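Local coordinates for protein cystathionine gamma-synthase (PDB 6LD8) that probably acts as a pyridoxal phosphate-dependent enzyme of trans-sulfuration, making or cleaving cystathionine, at residues A[271-276]-A[382-387]. The protein carries 1 engineered substitution. Sequence-based numbering, arbitrary orientation.
Sequences DAIAEL and DLLIDL
With CG2 anti to its backbone N and CG1 anti to its carbonyl carbon (chi1 -76°), Ile-273 meets Leu-387 through both branches: CD1 of Leu-387 sits by the fork of the isoleucine, 3.6 Å from Ile-273 CG2 and 3.7 Å from Ile-273 CG1. The two side chains are roughly perpendicular. Farther out, Ile-273 CD1 lies 4.1 Å from Leu-383 CB, one helical turn before Leu-387.

Leu-384 packs mainly through CD2, with CD1 turned to Ala-272 CB. Its CG is anti to the carbonyl carbon (chi1 -66°), and its CD2 enters between residues of successive turns, touching Ile-273 CG1 and lying 4.0 Å from Leu-276 CB. The same Leu-384 CD2 is 3.8 Å from the carbonyl O of Ala-272. Leu-276 and Leu-384 run antiparallel alongside each other, and Leu-276 CD1 packs 3.9 Å from Leu-387 CB. The side-chain contacts are all aliphatic, and they interdigitate rather than meet end to end. The CA atoms of Ile-273 and Leu-384 mark the register, 6.6 Å apart. The axes of these short segments approach to 10.2 Å and run roughly parallel, crossing at -26°.

This is parallel helix packing by aliphatic side chains between helices 259-277 and 380-396, beside the five-stranded mixed sheet of the smaller, C-terminal part of the fold, consistent with the fold type I PLP enzymes of this family. From helix 259-277, Ile-273 and Ala-274 rest on Met-311 of strand 310-315, whereas Leu-383 touches Ser-343 and Glu-378 in loops. Asp-386 accepts hydrogen bonds from the backbone N of Arg-330 and Tyr-331, leading into strand 333-334, and Asp-382 bonds Thr-15 and Thr-18 of the second subunit, the latter in that subunit's helix 16-21.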
loop_
_atom_site.group_PDB
_atom_site.type_symbol
_atom_site.label_atom_id
_atom_site.label_comp_id
_atom_site.label_asym_id
_atom_site.label_seq_id
_atom_site.Cartn_x
_atom_site.Cartn_y
_atom_site.Cartn_z
ATOM N N ASP A 271 -22.761 -4.687 26.017
ATOM C CA ASP A 271 -23.906 -4.604 26.995
ATOM C C ASP A 271 -24.845 -5.814 26.833
ATOM O O ASP A 271 -25.135 -6.483 27.818
ATOM C CB ASP A 271 -24.638 -3.274 26.894
ATOM C CG ASP A 271 -23.752 -2.098 27.320
ATOM O OD1 ASP A 271 -22.651 -2.383 27.900
ATOM O OD2 ASP A 271 -24.146 -0.873 27.045
ATOM N N ALA A 272 -25.198 -6.183 25.613
ATOM C CA ALA A 272 -26.103 -7.326 25.366
ATOM C C ALA A 272 -25.435 -8.627 25.781
ATOM O O ALA A 272 -26.168 -9.496 26.256
ATOM C CB ALA A 272 -26.495 -7.411 23.922
ATOM N N ILE A 273 -24.131 -8.805 25.534
ATOM C CA ILE A 273 -23.477 -10.126 25.776
ATOM C C ILE A 273 -23.262 -10.282 27.286
ATOM O O ILE A 273 -23.416 -11.375 27.782
ATOM C CB ILE A 273 -22.174 -10.241 24.975
ATOM C CG1 ILE A 273 -22.492 -10.506 23.509
ATOM C CG2 ILE A 273 -21.254 -11.309 25.548
ATOM C CD1 ILE A 273 -21.432 -10.015 22.579
ATOM N N ALA A 274 -22.942 -9.202 27.985
ATOM C CA ALA A 274 -22.766 -9.181 29.457
ATOM C C ALA A 274 -24.066 -9.643 30.108
ATOM O O ALA A 274 -24.003 -10.557 30.923
ATOM C CB ALA A 274 -22.344 -7.806 29.946
ATOM N N GLU A 275 -25.185 -9.079 29.672
ATOM C CA GLU A 275 -26.567 -9.454 30.073
ATOM C C GLU A 275 -26.815 -10.966 29.837
ATOM O O GLU A 275 -27.369 -11.594 30.746
ATOM C CB GLU A 275 -27.524 -8.496 29.340
ATOM C CG GLU A 275 -29.015 -8.711 29.613
ATOM C CD GLU A 275 -29.543 -8.119 30.915
ATOM O OE1 GLU A 275 -30.294 -8.842 31.622
ATOM O OE2 GLU A 275 -29.207 -6.939 31.227
ATOM N N LEU A 276 -26.406 -11.560 28.709
ATOM C CA LEU A 276 -26.539 -13.024 28.478
ATOM C C LEU A 276 -25.675 -13.814 29.473
ATOM O O LEU A 276 -26.146 -14.803 30.019
ATOM C CB LEU A 276 -26.045 -13.325 27.070
ATOM C CG LEU A 276 -26.475 -14.589 26.330
ATOM C CD1 LEU A 276 -25.238 -15.320 25.817
ATOM C CD2 LEU A 276 -27.393 -15.531 27.103
ATOM N N ASP A 382 -26.637 -12.031 16.068
ATOM C CA ASP A 382 -25.743 -13.139 15.605
ATOM C C ASP A 382 -24.745 -13.520 16.722
ATOM O O ASP A 382 -24.556 -14.692 17.008
ATOM C CB ASP A 382 -25.035 -12.737 14.312
ATOM C CG ASP A 382 -25.893 -12.735 13.062
ATOM O OD1 ASP A 382 -26.829 -13.560 12.989
ATOM O OD2 ASP A 382 -25.529 -11.974 12.110
ATOM N N LEU A 383 -24.101 -12.548 17.348
ATOM C CA LEU A 383 -23.145 -12.823 18.428
ATOM C C LEU A 383 -23.866 -13.599 19.524
ATOM O O LEU A 383 -23.301 -14.585 19.992
ATOM C CB LEU A 383 -22.518 -11.509 18.891
ATOM C CG LEU A 383 -21.729 -10.770 17.803
ATOM C CD1 LEU A 383 -20.918 -9.617 18.360
ATOM C CD2 LEU A 383 -20.778 -11.706 17.066
ATOM N N LEU A 384 -25.119 -13.274 19.832
ATOM C CA LEU A 384 -25.863 -13.934 20.958
ATOM C C LEU A 384 -26.253 -15.357 20.575
ATOM O O LEU A 384 -26.090 -16.231 21.436
ATOM C CB LEU A 384 -27.108 -13.133 21.337
ATOM C CG LEU A 384 -26.839 -11.760 21.942
ATOM C CD1 LEU A 384 -28.133 -10.975 22.071
ATOM C CD2 LEU A 384 -26.177 -11.910 23.310
ATOM N N ILE A 385 -26.728 -15.588 19.349
ATOM C CA ILE A 385 -26.970 -16.970 18.829
ATOM C C ILE A 385 -25.693 -17.819 18.979
ATOM O O ILE A 385 -25.768 -18.961 19.549
ATOM C CB ILE A 385 -27.499 -16.935 17.377
ATOM C CG1 ILE A 385 -28.941 -16.401 17.355
ATOM C CG2 ILE A 385 -27.412 -18.306 16.701
ATOM C CD1 ILE A 385 -29.433 -15.864 15.999
ATOM N N ASP A 386 -24.549 -17.301 18.522
ATOM C CA ASP A 386 -23.254 -18.037 18.532
ATOM C C ASP A 386 -22.909 -18.389 19.976
ATOM O O ASP A 386 -22.598 -19.539 20.223
ATOM C CB ASP A 386 -22.158 -17.212 17.864
ATOM C CG ASP A 386 -20.948 -17.947 17.301
ATOM O OD1 ASP A 386 -21.073 -19.141 16.945
ATOM O OD2 ASP A 386 -19.876 -17.284 17.185
ATOM N N LEU A 387 -22.994 -17.433 20.906
ATOM C CA LEU A 387 -22.625 -17.667 22.328
ATOM C C LEU A 387 -23.583 -18.663 22.979
ATOM O O LEU A 387 -23.099 -19.505 23.741
ATOM C CB LEU A 387 -22.589 -16.340 23.083
ATOM C CG LEU A 387 -21.433 -15.430 22.670
ATOM C CD1 LEU A 387 -21.554 -14.057 23.318
ATOM C CD2 LEU A 387 -20.091 -16.063 23.018
#